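Local coordinates for cellulase IBT99 (Metagenomes, PDB 6WBT), which probably hydrolyses 6-phospho-alpha-glucosides with the help of NAD and a manganese ion, as a family 4 glycoside hydrolase, at residues Lys48-Ile52 and Ile298-Ala302; Ile100-Cys106 and Lys426-Met431; Gln388-Cys392 and Thr413-Thr417. One frame throughout, in Å; residues are numbered along the deposited sequence.

Interaction 1 (Lys48-Ile52 and Ile298-Ala302)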
loop_
_atom_site.group_PDB
_atom_site.type_symbol
_atom_site.label_atom_id
_atom_site.label_comp_id
_atom_site.label_asym_id
_atom_site.label_seq_id
_atom_site.Cartn_x
_atom_site.Cartn_y
_atom_site.Cartn_z
ATOM N N LYS A 48 -10.786 45.078 25.234
ATOM C CA LYS A 48 -12.234 45.263 25.201
ATOM C C LYS A 48 -12.959 43.948 25.456
ATOM O O LYS A 48 -13.958 43.915 26.186
ATOM C CB LYS A 48 -12.656 45.858 23.858
ATOM C CG LYS A 48 -12.015 47.199 23.545
ATOM C CD LYS A 48 -12.373 47.663 22.144
ATOM C CE LYS A 48 -11.647 48.948 21.787
ATOM N NZ LYS A 48 -11.911 49.359 20.381
ATOM N N VAL A 49 -12.474 42.854 24.864
ATOM C CA VAL A 49 -13.071 41.548 25.120
ATOM C C VAL A 49 -12.803 41.112 26.554
ATOM O O VAL A 49 -13.641 40.444 27.173
ATOM C CB VAL A 49 -12.550 40.515 24.104
ATOM C CG1 VAL A 49 -13.241 39.174 24.301
ATOM C CG2 VAL A 49 -12.754 41.018 22.684
ATOM N N ALA A 50 -11.646 41.484 27.109
ATOM C CA ALA A 50 -11.345 41.143 28.495
ATOM C C ALA A 50 -12.338 41.779 29.458
ATOM O O ALA A 50 -12.585 41.236 30.540
ATOM C CB ALA A 50 -9.919 41.568 28.846
ATOM N N LEU A 51 -12.911 42.926 29.087
ATOM C CA LEU A 51 -13.949 43.538 29.910
ATOM C C LEU A 51 -15.159 42.621 30.037
ATOM O O LEU A 51 -15.766 42.522 31.110
ATOM C CB LEU A 51 -14.360 44.886 29.321
ATOM C CG LEU A 51 -13.274 45.959 29.245
ATOM C CD1 LEU A 51 -13.685 47.060 28.283
ATOM C CD2 LEU A 51 -12.989 46.531 30.625
ATOM N N ILE A 52 -15.522 41.940 28.949
ATOM C CA ILE A 52 -16.644 41.008 28.998
ATOM C C ILE A 52 -16.251 39.742 29.744
ATOM O O ILE A 52 -17.051 39.175 30.497
ATOM C CB ILE A 52 -17.138 40.695 27.576
ATOM C CG1 ILE A 52 -17.255 41.982 26.761
ATOM C CG2 ILE A 52 -18.478 39.977 27.622
ATOM C CD1 ILE A 52 -17.650 41.747 25.332
ATOM N N ILE A 298 -20.292 42.490 20.168
ATOM C CA ILE A 298 -19.349 42.120 21.217
ATOM C C ILE A 298 -18.509 43.334 21.594
ATOM O O ILE A 298 -17.998 43.425 22.716
ATOM C CB ILE A 298 -18.469 40.928 20.794
ATOM C CG1 ILE A 298 -17.802 40.307 22.023
ATOM C CG2 ILE A 298 -17.420 41.354 19.777
ATOM C CD1 ILE A 298 -17.442 38.855 21.856
ATOM N N PHE A 299 -18.365 44.281 20.669
ATOM C CA PHE A 299 -17.735 45.552 20.993
ATOM C C PHE A 299 -18.735 46.578 21.503
ATOM O O PHE A 299 -18.332 47.558 22.140
ATOM C CB PHE A 299 -16.990 46.104 19.774
ATOM C CG PHE A 299 -15.773 45.304 19.401
ATOM C CD1 PHE A 299 -15.125 44.527 20.347
ATOM C CD2 PHE A 299 -15.280 45.327 18.107
ATOM C CE1 PHE A 299 -14.007 43.788 20.012
ATOM C CE2 PHE A 299 -14.161 44.590 17.765
ATOM C CZ PHE A 299 -13.524 43.819 18.719
ATOM N N LYS A 300 -20.025 46.371 21.234
ATOM C CA LYS A 300 -21.062 47.168 21.879
ATOM C C LYS A 300 -21.160 46.832 23.362
ATOM O O LYS A 300 -21.295 47.729 24.201
ATOM C CB LYS A 300 -22.401 46.940 21.172
ATOM C CG LYS A 300 -23.641 47.407 21.931
ATOM C CD LYS A 300 -24.280 46.272 22.729
ATOM C CE LYS A 300 -24.356 44.992 21.917
ATOM N NZ LYS A 300 -24.682 43.819 22.775
ATOM N N ALA A 301 -21.098 45.540 23.699
ATOM C CA ALA A 301 -21.160 45.135 25.098
ATOM C C ALA A 301 -19.945 45.617 25.879
ATOM O O ALA A 301 -20.040 45.850 27.089
ATOM C CB ALA A 301 -21.291 43.615 25.200
ATOM N N ALA A 302 -18.800 45.772 25.208
ATOM C CA ALA A 302 -17.629 46.330 25.876
ATOM C C ALA A 302 -17.856 47.788 26.252
ATOM O O ALA A 302 -17.510 48.212 27.361
ATOM C CB ALA A 302 -16.396 46.188 24.982
#

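Interaction 2 (Ile100-Cys106 and Lys426-Met431)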
loop_
_atom_site.group_PDB
_atom_site.type_symbol
_atom_site.label_atom_id
_atom_site.label_comp_id
_atom_site.label_asym_id
_atom_site.label_seq_id
_atom_site.Cartn_x
_atom_site.Cartn_y
_atom_site.Cartn_z
ATOM N N ILE A 100 -12.555 39.207 -3.313
ATOM C CA ILE A 100 -11.688 38.903 -4.447
ATOM C C ILE A 100 -12.200 37.679 -5.197
ATOM O O ILE A 100 -12.150 37.624 -6.432
ATOM C CB ILE A 100 -10.234 38.719 -3.970
ATOM C CG1 ILE A 100 -9.623 40.073 -3.601
ATOM C CG2 ILE A 100 -9.393 38.028 -5.034
ATOM C CD1 ILE A 100 -8.179 39.991 -3.162
ATOM N N CYS A 101 -12.716 36.687 -4.468
ATOM C CA CYS A 101 -13.248 35.492 -5.114
ATOM C C CYS A 101 -14.499 35.813 -5.924
ATOM O O CYS A 101 -14.619 35.405 -7.086
ATOM C CB CYS A 101 -13.546 34.419 -4.067
ATOM S SG CYS A 101 -12.091 33.804 -3.189
ATOM N N LEU A 102 -15.444 36.544 -5.326
ATOM C CA LEU A 102 -16.667 36.897 -6.040
ATOM C C LEU A 102 -16.384 37.818 -7.219
ATOM O O LEU A 102 -17.148 37.832 -8.192
ATOM C CB LEU A 102 -17.667 37.548 -5.084
ATOM C CG LEU A 102 -18.139 36.682 -3.913
ATOM C CD1 LEU A 102 -19.145 37.437 -3.059
ATOM C CD2 LEU A 102 -18.728 35.373 -4.411
ATOM N N LYS A 103 -15.297 38.591 -7.153
ATOM C CA LYS A 103 -14.885 39.399 -8.292
ATOM C C LYS A 103 -14.476 38.541 -9.483
ATOM O O LYS A 103 -14.565 39.002 -10.626
ATOM C CB LYS A 103 -13.738 40.328 -7.881
ATOM C CG LYS A 103 -13.316 41.333 -8.940
ATOM C CD LYS A 103 -11.943 41.000 -9.504
ATOM C CE LYS A 103 -11.502 42.034 -10.526
ATOM N NZ LYS A 103 -10.139 41.746 -11.052
ATOM N N HIS A 104 -14.042 37.304 -9.243
ATOM C CA HIS A 104 -13.683 36.375 -10.306
ATOM C C HIS A 104 -14.739 35.299 -10.522
ATOM O O HIS A 104 -14.470 34.312 -11.217
ATOM C CB HIS A 104 -12.328 35.729 -10.009
ATOM C CG HIS A 104 -11.178 36.682 -10.076
ATOM N ND1 HIS A 104 -10.487 36.933 -11.242
ATOM C CD2 HIS A 104 -10.597 37.448 -9.122
ATOM C CE1 HIS A 104 -9.530 37.812 -11.004
ATOM N NE2 HIS A 104 -9.576 38.141 -9.726
ATOM N N GLY A 105 -15.926 35.460 -9.946
ATOM C CA GLY A 105 -16.992 34.492 -10.137
ATOM C C GLY A 105 -16.759 33.151 -9.477
ATOM O O GLY A 105 -17.154 32.116 -10.029
ATOM N N CYS A 106 -16.129 33.140 -8.305
ATOM C CA CYS A 106 -15.861 31.912 -7.574
ATOM C C CYS A 106 -16.429 32.023 -6.165
ATOM O O CYS A 106 -16.708 33.118 -5.670
ATOM C CB CYS A 106 -14.357 31.604 -7.516
ATOM S SG CYS A 106 -13.594 31.338 -9.134
ATOM N N LYS A 426 -5.219 34.284 -12.047
ATOM C CA LYS A 426 -5.737 35.618 -11.760
ATOM C C LYS A 426 -6.181 35.744 -10.309
ATOM O O LYS A 426 -6.060 36.820 -9.713
ATOM C CB LYS A 426 -6.891 35.944 -12.708
ATOM C CG LYS A 426 -6.453 36.180 -14.146
ATOM C CD LYS A 426 -7.574 35.886 -15.131
ATOM C CE LYS A 426 -8.806 36.730 -14.854
ATOM N NZ LYS A 426 -9.899 36.420 -15.817
ATOM N N LEU A 427 -6.695 34.660 -9.724
ATOM C CA LEU A 427 -7.051 34.678 -8.310
ATOM C C LEU A 427 -5.814 34.610 -7.424
ATOM O O LEU A 427 -5.747 35.295 -6.397
ATOM C CB LEU A 427 -8.001 33.525 -7.991
ATOM C CG LEU A 427 -9.492 33.872 -7.990
ATOM C CD1 LEU A 427 -10.336 32.613 -7.973
ATOM C CD2 LEU A 427 -9.824 34.755 -6.798
ATOM N N LEU A 428 -4.825 33.796 -7.805
ATOM C CA LEU A 428 -3.611 33.679 -7.002
ATOM C C LEU A 428 -2.864 35.005 -6.939
ATOM O O LEU A 428 -2.505 35.476 -5.853
ATOM C CB LEU A 428 -2.710 32.581 -7.566
ATOM C CG LEU A 428 -1.367 32.380 -6.862
ATOM C CD1 LEU A 428 -1.573 31.994 -5.406
ATOM C CD2 LEU A 428 -0.533 31.334 -7.584
ATOM N N ASP A 429 -2.625 35.625 -8.098
ATOM C CA ASP A 429 -1.924 36.904 -8.124
ATOM C C ASP A 429 -2.695 37.983 -7.373
ATOM O O ASP A 429 -2.086 38.888 -6.791
ATOM C CB ASP A 429 -1.670 37.338 -9.568
ATOM C CG ASP A 429 -0.670 36.446 -10.276
ATOM O OD1 ASP A 429 0.186 35.849 -9.590
ATOM O OD2 ASP A 429 -0.737 36.344 -11.520
ATOM N N ASP A 430 -4.028 37.907 -7.375
ATOM C CA ASP A 430 -4.818 38.838 -6.577
ATOM C C ASP A 430 -4.611 38.609 -5.085
ATOM O O ASP A 430 -4.682 39.561 -4.298
ATOM C CB ASP A 430 -6.299 38.714 -6.931
ATOM C CG ASP A 430 -6.712 39.649 -8.050
ATOM O OD1 ASP A 430 -6.259 40.813 -8.050
ATOM O OD2 ASP A 430 -7.487 39.221 -8.930
HETATM N N MSE A 431 -4.354 37.371 -4.680
HETATM C CA MSE A 431 -4.127 37.058 -3.275
HETATM C C MSE A 431 -2.699 37.392 -2.858
HETATM O O MSE A 431 -2.432 37.640 -1.683
HETATM C CB MSE A 431 -4.426 35.584 -2.998
HETATM C CG MSE A 431 -5.864 35.181 -3.274
HETATM SE SE MSE A 431 -7.158 36.234 -2.265
HETATM C CE MSE A 431 -8.765 35.206 -2.668
#

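Interaction 3 (Gln388-Cys392 and Thr413-Thr417)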
loop_
_atom_site.group_PDB
_atom_site.type_symbol
_atom_site.label_atom_id
_atom_site.label_comp_id
_atom_site.label_asym_id
_atom_site.label_seq_id
_atom_site.Cartn_x
_atom_site.Cartn_y
_atom_site.Cartn_z
ATOM N N GLN A 388 -8.490 14.636 -4.438
ATOM C CA GLN A 388 -8.306 15.928 -5.089
ATOM C C GLN A 388 -8.016 17.021 -4.066
ATOM O O GLN A 388 -7.087 17.817 -4.240
ATOM C CB GLN A 388 -9.539 16.279 -5.920
ATOM C CG GLN A 388 -9.446 17.625 -6.621
ATOM C CD GLN A 388 -10.665 17.928 -7.467
ATOM O OE1 GLN A 388 -11.610 17.141 -7.518
ATOM N NE2 GLN A 388 -10.650 19.074 -8.137
ATOM N N GLN A 389 -8.805 17.072 -2.989
ATOM C CA GLN A 389 -8.601 18.100 -1.973
ATOM C C GLN A 389 -7.304 17.879 -1.208
ATOM O O GLN A 389 -6.598 18.842 -0.884
ATOM C CB GLN A 389 -9.791 18.132 -1.015
ATOM C CG GLN A 389 -10.730 19.307 -1.232
ATOM C CD GLN A 389 -10.134 20.624 -0.778
ATOM O OE1 GLN A 389 -9.628 21.402 -1.587
ATOM N NE2 GLN A 389 -10.192 20.883 0.523
ATOM N N ASP A 390 -6.973 16.621 -0.905
ATOM C CA ASP A 390 -5.733 16.340 -0.187
ATOM C C ASP A 390 -4.519 16.748 -1.012
ATOM O O ASP A 390 -3.529 17.252 -0.469
ATOM C CB ASP A 390 -5.660 14.861 0.185
ATOM C CG ASP A 390 -4.600 14.575 1.228
ATOM O OD1 ASP A 390 -4.783 14.998 2.389
ATOM O OD2 ASP A 390 -3.587 13.928 0.891
ATOM N N ALA A 391 -4.577 16.537 -2.329
ATOM C CA ALA A 391 -3.520 17.038 -3.199
ATOM C C ALA A 391 -3.531 18.561 -3.242
ATOM O O ALA A 391 -2.470 19.195 -3.231
ATOM C CB ALA A 391 -3.673 16.458 -4.603
ATOM N N CYS A 392 -4.722 19.162 -3.283
ATOM C CA CYS A 392 -4.828 20.617 -3.267
ATOM C C CYS A 392 -4.245 21.196 -1.983
ATOM O O CYS A 392 -3.403 22.100 -2.021
ATOM C CB CYS A 392 -6.291 21.032 -3.429
ATOM S SG CYS A 392 -6.622 22.762 -3.047
ATOM N N THR A 413 -5.342 25.562 -8.997
ATOM C CA THR A 413 -5.878 24.841 -10.147
ATOM C C THR A 413 -6.588 23.560 -9.724
ATOM O O THR A 413 -7.594 23.176 -10.333
ATOM C CB THR A 413 -4.751 24.524 -11.136
ATOM O OG1 THR A 413 -4.143 25.744 -11.580
ATOM C CG2 THR A 413 -5.283 23.762 -12.341
HETATM N N MSE A 414 -6.099 22.905 -8.677
HETATM C CA MSE A 414 -6.645 21.628 -8.228
HETATM C C MSE A 414 -8.035 21.756 -7.602
HETATM O O MSE A 414 -8.850 20.838 -7.693
HETATM C CB MSE A 414 -5.688 20.979 -7.222
HETATM C CG MSE A 414 -6.111 19.599 -6.748
HETATM SE SE MSE A 414 -5.945 18.241 -8.132
HETATM C CE MSE A 414 -4.018 18.343 -8.400
ATOM N N ASN A 415 -8.297 22.901 -6.973
ATOM C CA ASN A 415 -9.525 23.072 -6.208
ATOM C C ASN A 415 -10.750 22.998 -7.112
ATOM O O ASN A 415 -10.726 23.447 -8.262
ATOM C CB ASN A 415 -9.500 24.408 -5.464
ATOM C CG ASN A 415 -10.524 24.472 -4.349
ATOM O OD1 ASN A 415 -11.696 24.769 -4.582
ATOM N ND2 ASN A 415 -10.086 24.196 -3.126
ATOM N N ARG A 416 -11.832 22.422 -6.579
ATOM C CA ARG A 416 -13.051 22.255 -7.364
ATOM C C ARG A 416 -13.764 23.581 -7.593
ATOM O O ARG A 416 -14.458 23.740 -8.605
ATOM C CB ARG A 416 -13.992 21.265 -6.676
ATOM C CG ARG A 416 -13.400 19.882 -6.461
ATOM C CD ARG A 416 -14.439 18.911 -5.924
ATOM N NE ARG A 416 -15.529 18.700 -6.873
ATOM C CZ ARG A 416 -15.520 17.774 -7.826
ATOM N NH1 ARG A 416 -14.474 16.970 -7.962
ATOM N NH2 ARG A 416 -16.556 17.652 -8.645
ATOM N N THR A 417 -13.617 24.534 -6.671
ATOM C CA THR A 417 -14.268 25.831 -6.836
ATOM C C THR A 417 -13.714 26.578 -8.043
ATOM O O THR A 417 -14.466 27.236 -8.773
ATOM C CB THR A 417 -14.103 26.666 -5.564
ATOM O OG1 THR A 417 -14.762 26.013 -4.471
ATOM C CG2 THR A 417 -14.692 28.057 -5.747
#

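Interaction 1 (Lys48-Ile52 and Ile298-Ala302)
Ile52 reaches across to Ile298 with its CD1 methyl. Ile52 CD1 lies 3.6 Å from Ile298 CG1 and 4.1 Å from Ala301 CB. The Ile52 chain is extended beyond CG1 (chi2 176°), which carries the methyl out to the other helix. The two isoleucine side chains meet at a slant. Nearby, Ala302 CB packs against Lys48, with the two CB atoms 3.9 Å apart. Ala302 is small, and the CA atoms of Lys48 and Ala302, 5.5 Å apart, are the nearest pair across the two segments. Leu51 CD1 borders the Ala302 methyl more loosely. On the other flank, Val49 CG2 touches CE1 of Phe299 at 4.0 Å, at the ring edge and near its plane. Lys48 NZ stands above a face of the Phe299 ring, 5.7 Å from its centroid, at most a weak cation-pi attraction. No hydrogen bond joins the segments. The axes of the two short helical segments pass 8.7 Å apart at 74°. Farther out, Pro18 of helix 17-25 packs against Val49, Ile52 and Ile298. Phe316 touches both isoleucines. Helix 43-60 follows strand 33-39 in the parallel part of the large mixed sheet, as in a Rossmann dinucleotide-binding fold. The Phe299 side chain is about 6 Å from the bound NAD, so the contact lies close to the cofactor site.

Interaction 2 (Ile100-Cys106 and Lys426-Met431)
His104 presents its ring edge to Asp430. His104 NE2 donates a hydrogen bond to Asp430 OD2 at 2.5 Å, with a bent N-H...O angle of 148°. The ring and carboxylate planes are turned 53° apart. Leu427 runs past the histidine in the opposite direction, and Leu427 CD2 lies 3.6 Å from His104 CD2. The Lys426 and His104 side chains cross at a slant, with Lys426 CB 3.7 Å from His104 CE1. Lys103 NZ is 4.2 Å from Asp430 OD2, too far for a salt bridge, though its charge would probably still favour an ionised carboxylate. Next to this polar pair the packing is apolar. Met431, a selenomethionine here, slides alongside Ile100. It bends at chi2 (-57°), and Met431 CE meets Cys101 SG at 3.6 Å and Ile100 CG2 at 3.7 Å. The other Leu427 methyl, CD1, touches Cys106 SG. A Schellman motif with Gly105 at C' ends the first helix, through Cys106 N to Cys101 O and Gly105 N to Leu102 O. The contact thus joins the C-terminal end of helix 90-103 to helix 421-434. On helix 114-136, Ala114 touches Cys101 and Leu427, and Thr118 touches Met431. Leu428 packs on helix 405-414.

Interaction 3 (Gln388-Cys392 and Thr413-Thr417)
Gln388 lays its side-chain amide across the CG of Arg416, with Gln388 CD 3.5 Å from that carbon. It comes from helix 380-402 and meets the turn after helix 405-414, where Asn415 OD1 accepts from Thr417 N in an Asx turn. Both ends of the amide are used. Gln388 NE2 donates to Met414 O at 2.6 Å, almost straight (165°) and close to the amide plane. Gln388 OE1 accepts from Arg416 NH1 at 2.9 Å, a more bent bond. The amide and guanidinium planes are 68° apart. CG of Gln388 is anti to the backbone N (chi1 179°) and the chain is extended, which carries the amide out to both partners. A leucine here would probably leave Met414 O without this donor and Arg416 NH1 without this acceptor. Arg416 NH2 also donates to Thr413 O of the second subunit, whose own Gln388 packs on this one. Met414, a selenomethionine here, folds back at chi2 and chi3 beside helix 380-402. Met414 SE lies 3.9 Å from Gln388 CG, and its CE is near Ala391. Asn415 ND2 lies close to Cys392 SG. Beside the selenium, Met414 CG packs 3.6 Å from Cys392 CB.

In the fold
Interactions 2 and 3 are neighbours, with centres 16 Å apart. They touch where Cys106 CB meets Thr417 CG2 at 4.0 Å. Helices 405-414 and 421-434 follow each other in the chain and link them. Interaction 1 is separate: its centre is 34 Å from that of interaction 2 and 39 Å from that of interaction 3, on the opposite side of the chain's centre from interaction 3. Along the chain, interactions 1 and 2 cross, while both segments of interaction 3 fall between those of interaction 2. The N-terminal, Rossmann-type part is thus tied to later helices at two separate places, interactions 1 and 2. Interaction 3 lies at the interface with the second subunit.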